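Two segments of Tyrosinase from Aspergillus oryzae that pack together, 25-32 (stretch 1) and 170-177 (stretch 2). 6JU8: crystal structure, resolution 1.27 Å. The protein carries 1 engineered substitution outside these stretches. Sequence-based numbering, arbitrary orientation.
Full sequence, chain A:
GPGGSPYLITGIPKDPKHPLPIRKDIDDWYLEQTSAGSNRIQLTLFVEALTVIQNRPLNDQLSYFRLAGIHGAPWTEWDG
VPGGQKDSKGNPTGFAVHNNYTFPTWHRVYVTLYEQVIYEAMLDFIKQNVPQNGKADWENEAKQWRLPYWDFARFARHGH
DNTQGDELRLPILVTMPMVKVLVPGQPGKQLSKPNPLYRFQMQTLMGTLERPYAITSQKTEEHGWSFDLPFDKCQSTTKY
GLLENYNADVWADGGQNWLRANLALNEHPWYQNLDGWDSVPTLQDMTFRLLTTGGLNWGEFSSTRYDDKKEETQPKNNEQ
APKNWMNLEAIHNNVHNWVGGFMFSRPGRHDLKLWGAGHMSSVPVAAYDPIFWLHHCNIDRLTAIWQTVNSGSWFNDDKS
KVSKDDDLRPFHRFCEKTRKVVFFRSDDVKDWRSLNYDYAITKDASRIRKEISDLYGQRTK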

# COMPACT_ATOMS: atom_id res chain seq x y z
N ASP A 25 11.80 -21.23 6.43
CA ASP A 25 11.88 -19.80 6.16
C ASP A 25 10.84 -19.47 5.11
O ASP A 25 10.78 -20.10 4.05
CB ASP A 25 13.29 -19.48 5.70
CG ASP A 25 13.54 -18.04 5.29
OD1 ASP A 25 12.73 -17.45 4.55
OD2 ASP A 25 14.61 -17.52 5.70
N ILE A 26 9.97 -18.51 5.41
CA ILE A 26 8.84 -18.31 4.52
C ILE A 26 9.25 -17.84 3.13
O ILE A 26 8.51 -18.09 2.18
CB ILE A 26 7.84 -17.31 5.15
CG1 ILE A 26 6.51 -17.38 4.37
CG2 ILE A 26 8.43 -15.92 5.25
CD1 ILE A 26 5.36 -16.64 4.97
N ASP A 27 10.38 -17.15 2.98
CA ASP A 27 10.82 -16.78 1.63
C ASP A 27 11.34 -18.02 0.92
O ASP A 27 11.03 -18.24 -0.27
CB ASP A 27 11.87 -15.68 1.68
CG ASP A 27 11.29 -14.29 1.76
OD1 ASP A 27 10.05 -14.09 1.77
OD2 ASP A 27 12.11 -13.34 1.82
N ASP A 28 12.14 -18.85 1.61
CA ASP A 28 12.60 -20.09 0.99
C ASP A 28 11.40 -20.93 0.56
O ASP A 28 11.35 -21.50 -0.54
CB ASP A 28 13.47 -20.93 1.93
CG ASP A 28 14.81 -20.33 2.28
OD1 ASP A 28 15.22 -19.35 1.62
OD2 ASP A 28 15.44 -20.84 3.24
N TRP A 29 10.43 -21.03 1.46
CA TRP A 29 9.25 -21.86 1.20
C TRP A 29 8.45 -21.32 0.03
O TRP A 29 8.03 -22.10 -0.83
CB TRP A 29 8.41 -21.88 2.47
CG TRP A 29 7.11 -22.60 2.40
CD1 TRP A 29 6.86 -23.94 2.48
CD2 TRP A 29 5.83 -21.96 2.25
NE1 TRP A 29 5.51 -24.18 2.38
CE2 TRP A 29 4.85 -22.98 2.23
CE3 TRP A 29 5.44 -20.63 2.12
CZ2 TRP A 29 3.49 -22.69 2.09
CZ3 TRP A 29 4.10 -20.33 1.98
CH2 TRP A 29 3.15 -21.37 1.97
N TYR A 30 8.25 -20.00 -0.03
CA TYR A 30 7.50 -19.43 -1.14
C TYR A 30 8.22 -19.72 -2.45
O TYR A 30 7.58 -20.09 -3.44
CB TYR A 30 7.28 -17.91 -0.93
CG TYR A 30 6.48 -17.35 -2.11
CD1 TYR A 30 5.13 -17.65 -2.22
CD2 TYR A 30 7.08 -16.60 -3.11
CE1 TYR A 30 4.35 -17.18 -3.26
CE2 TYR A 30 6.31 -16.14 -4.17
CZ TYR A 30 4.96 -16.43 -4.24
OH TYR A 30 4.19 -16.00 -5.30
N LEU A 31 9.55 -19.58 -2.47
CA LEU A 31 10.26 -19.85 -3.73
C LEU A 31 10.22 -21.33 -4.05
O LEU A 31 10.10 -21.69 -5.23
CB LEU A 31 11.70 -19.33 -3.64
CG LEU A 31 11.80 -17.81 -3.42
CD1 LEU A 31 13.23 -17.37 -3.19
CD2 LEU A 31 11.19 -17.03 -4.58
N GLU A 32 10.31 -22.22 -3.07
CA GLU A 32 10.20 -23.66 -3.34
C GLU A 32 8.83 -23.95 -3.96
O GLU A 32 8.68 -24.75 -4.89
CB GLU A 32 10.34 -24.48 -2.06
CG GLU A 32 11.61 -24.52 -1.27
CD GLU A 32 11.49 -25.17 0.10
OE1 GLU A 32 10.48 -25.84 0.44
OE2 GLU A 32 12.44 -25.01 0.90
N LEU A 170 10.55 -7.49 4.69
CA LEU A 170 9.35 -8.31 4.94
C LEU A 170 9.26 -9.49 3.97
O LEU A 170 9.75 -9.44 2.85
CB LEU A 170 8.08 -7.48 4.77
CG LEU A 170 7.89 -6.27 5.68
CD1 LEU A 170 6.49 -5.67 5.56
CD2 LEU A 170 8.22 -6.55 7.12
N PRO A 171 8.59 -10.57 4.36
CA PRO A 171 8.45 -11.72 3.43
C PRO A 171 7.85 -11.30 2.09
O PRO A 171 6.91 -10.49 2.02
CB PRO A 171 7.41 -12.60 4.14
CG PRO A 171 7.62 -12.29 5.59
CD PRO A 171 7.91 -10.80 5.65
N ILE A 172 8.36 -11.95 1.05
CA ILE A 172 7.76 -11.79 -0.29
C ILE A 172 6.25 -11.87 -0.21
O ILE A 172 5.50 -11.00 -0.69
CB ILE A 172 8.30 -12.85 -1.27
CG1 ILE A 172 9.82 -12.77 -1.47
CG2 ILE A 172 7.59 -12.74 -2.59
CD1 ILE A 172 10.44 -14.04 -2.04
N LEU A 173 5.78 -12.98 0.38
CA LEU A 173 4.35 -13.27 0.28
C LEU A 173 3.55 -12.25 1.06
O LEU A 173 2.40 -11.94 0.71
CB LEU A 173 4.14 -14.72 0.77
CG LEU A 173 2.72 -15.25 0.71
CD1 LEU A 173 2.16 -15.20 -0.70
CD2 LEU A 173 2.68 -16.70 1.22
N VAL A 174 4.11 -11.69 2.14
CA VAL A 174 3.37 -10.69 2.92
C VAL A 174 3.11 -9.43 2.12
O VAL A 174 2.15 -8.69 2.39
CB VAL A 174 4.15 -10.44 4.22
CG1 VAL A 174 3.89 -9.09 4.84
CG2 VAL A 174 3.88 -11.55 5.25
N THR A 175 3.94 -9.16 1.11
CA THR A 175 3.84 -7.91 0.36
C THR A 175 2.98 -8.05 -0.89
O THR A 175 2.87 -7.07 -1.61
CB THR A 175 5.23 -7.35 -0.03
OG1 THR A 175 5.90 -8.21 -0.96
CG2 THR A 175 6.09 -7.20 1.22
N MET A 176 2.37 -9.20 -1.11
CA MET A 176 1.57 -9.45 -2.32
C MET A 176 0.08 -9.37 -2.02
O MET A 176 -0.47 -10.14 -1.22
CB MET A 176 1.86 -10.88 -2.83
CG MET A 176 3.23 -11.04 -3.44
SD MET A 176 3.72 -12.76 -3.63
CE MET A 176 2.28 -13.41 -4.49
N PRO A 177 -0.65 -8.43 -2.63
CA PRO A 177 -2.10 -8.38 -2.35
C PRO A 177 -2.86 -9.62 -2.81
O PRO A 177 -3.87 -10.00 -2.19
CB PRO A 177 -2.56 -7.14 -3.12
CG PRO A 177 -1.33 -6.34 -3.36
CD PRO A 177 -0.19 -7.31 -3.45
O HOH W 1 7.59 -15.15 1.42
O HOH W 2 11.56 -10.73 1.13

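How does the start of the helix meet stretch 2? Asp25 caps the helix: its OD1 accepts from Asp27 N at 2.8 Å and, weakly, from Asp28 N at 3.3 Å, satisfying amides that have no preceding helical turn to bond to. Asp25 does not touch stretch 2, but Ile26 points toward it and packs its CG2 against Pro171 CB at 3.6 Å.

What gives the contact its polar anchor? Asp27 OD1 accepts from Ile172 N at 2.8 Å, the only direct hydrogen bond between the stretches. Water 1 extends the link, donating to Asp27 OD1 (2.7 Å) and accepting from Leu173 N (3.0 Å), so one carboxylate oxygen serves two successive amides, one of them through water. Water 2 donates to both Asp27 OD2 and Leu170 O, each 2.8 Å away.

What do the aromatic residues meet? Trp29 offers a ring edge, with CZ3 4.0 Å from Leu173 CD2. The next ring packs against three side chains: Tyr30 CD2 lies 3.9 Å from Ile172 CG2, Tyr30 CE1 lies 3.9 Å from Leu173 CD1, and Met176 SD sits obliquely, 4.6 Å from the Tyr30 ring centroid.

How does Leu31 contribute to the contact? Leu31 CD2 lies 4.0 Å from Ile172 CD1.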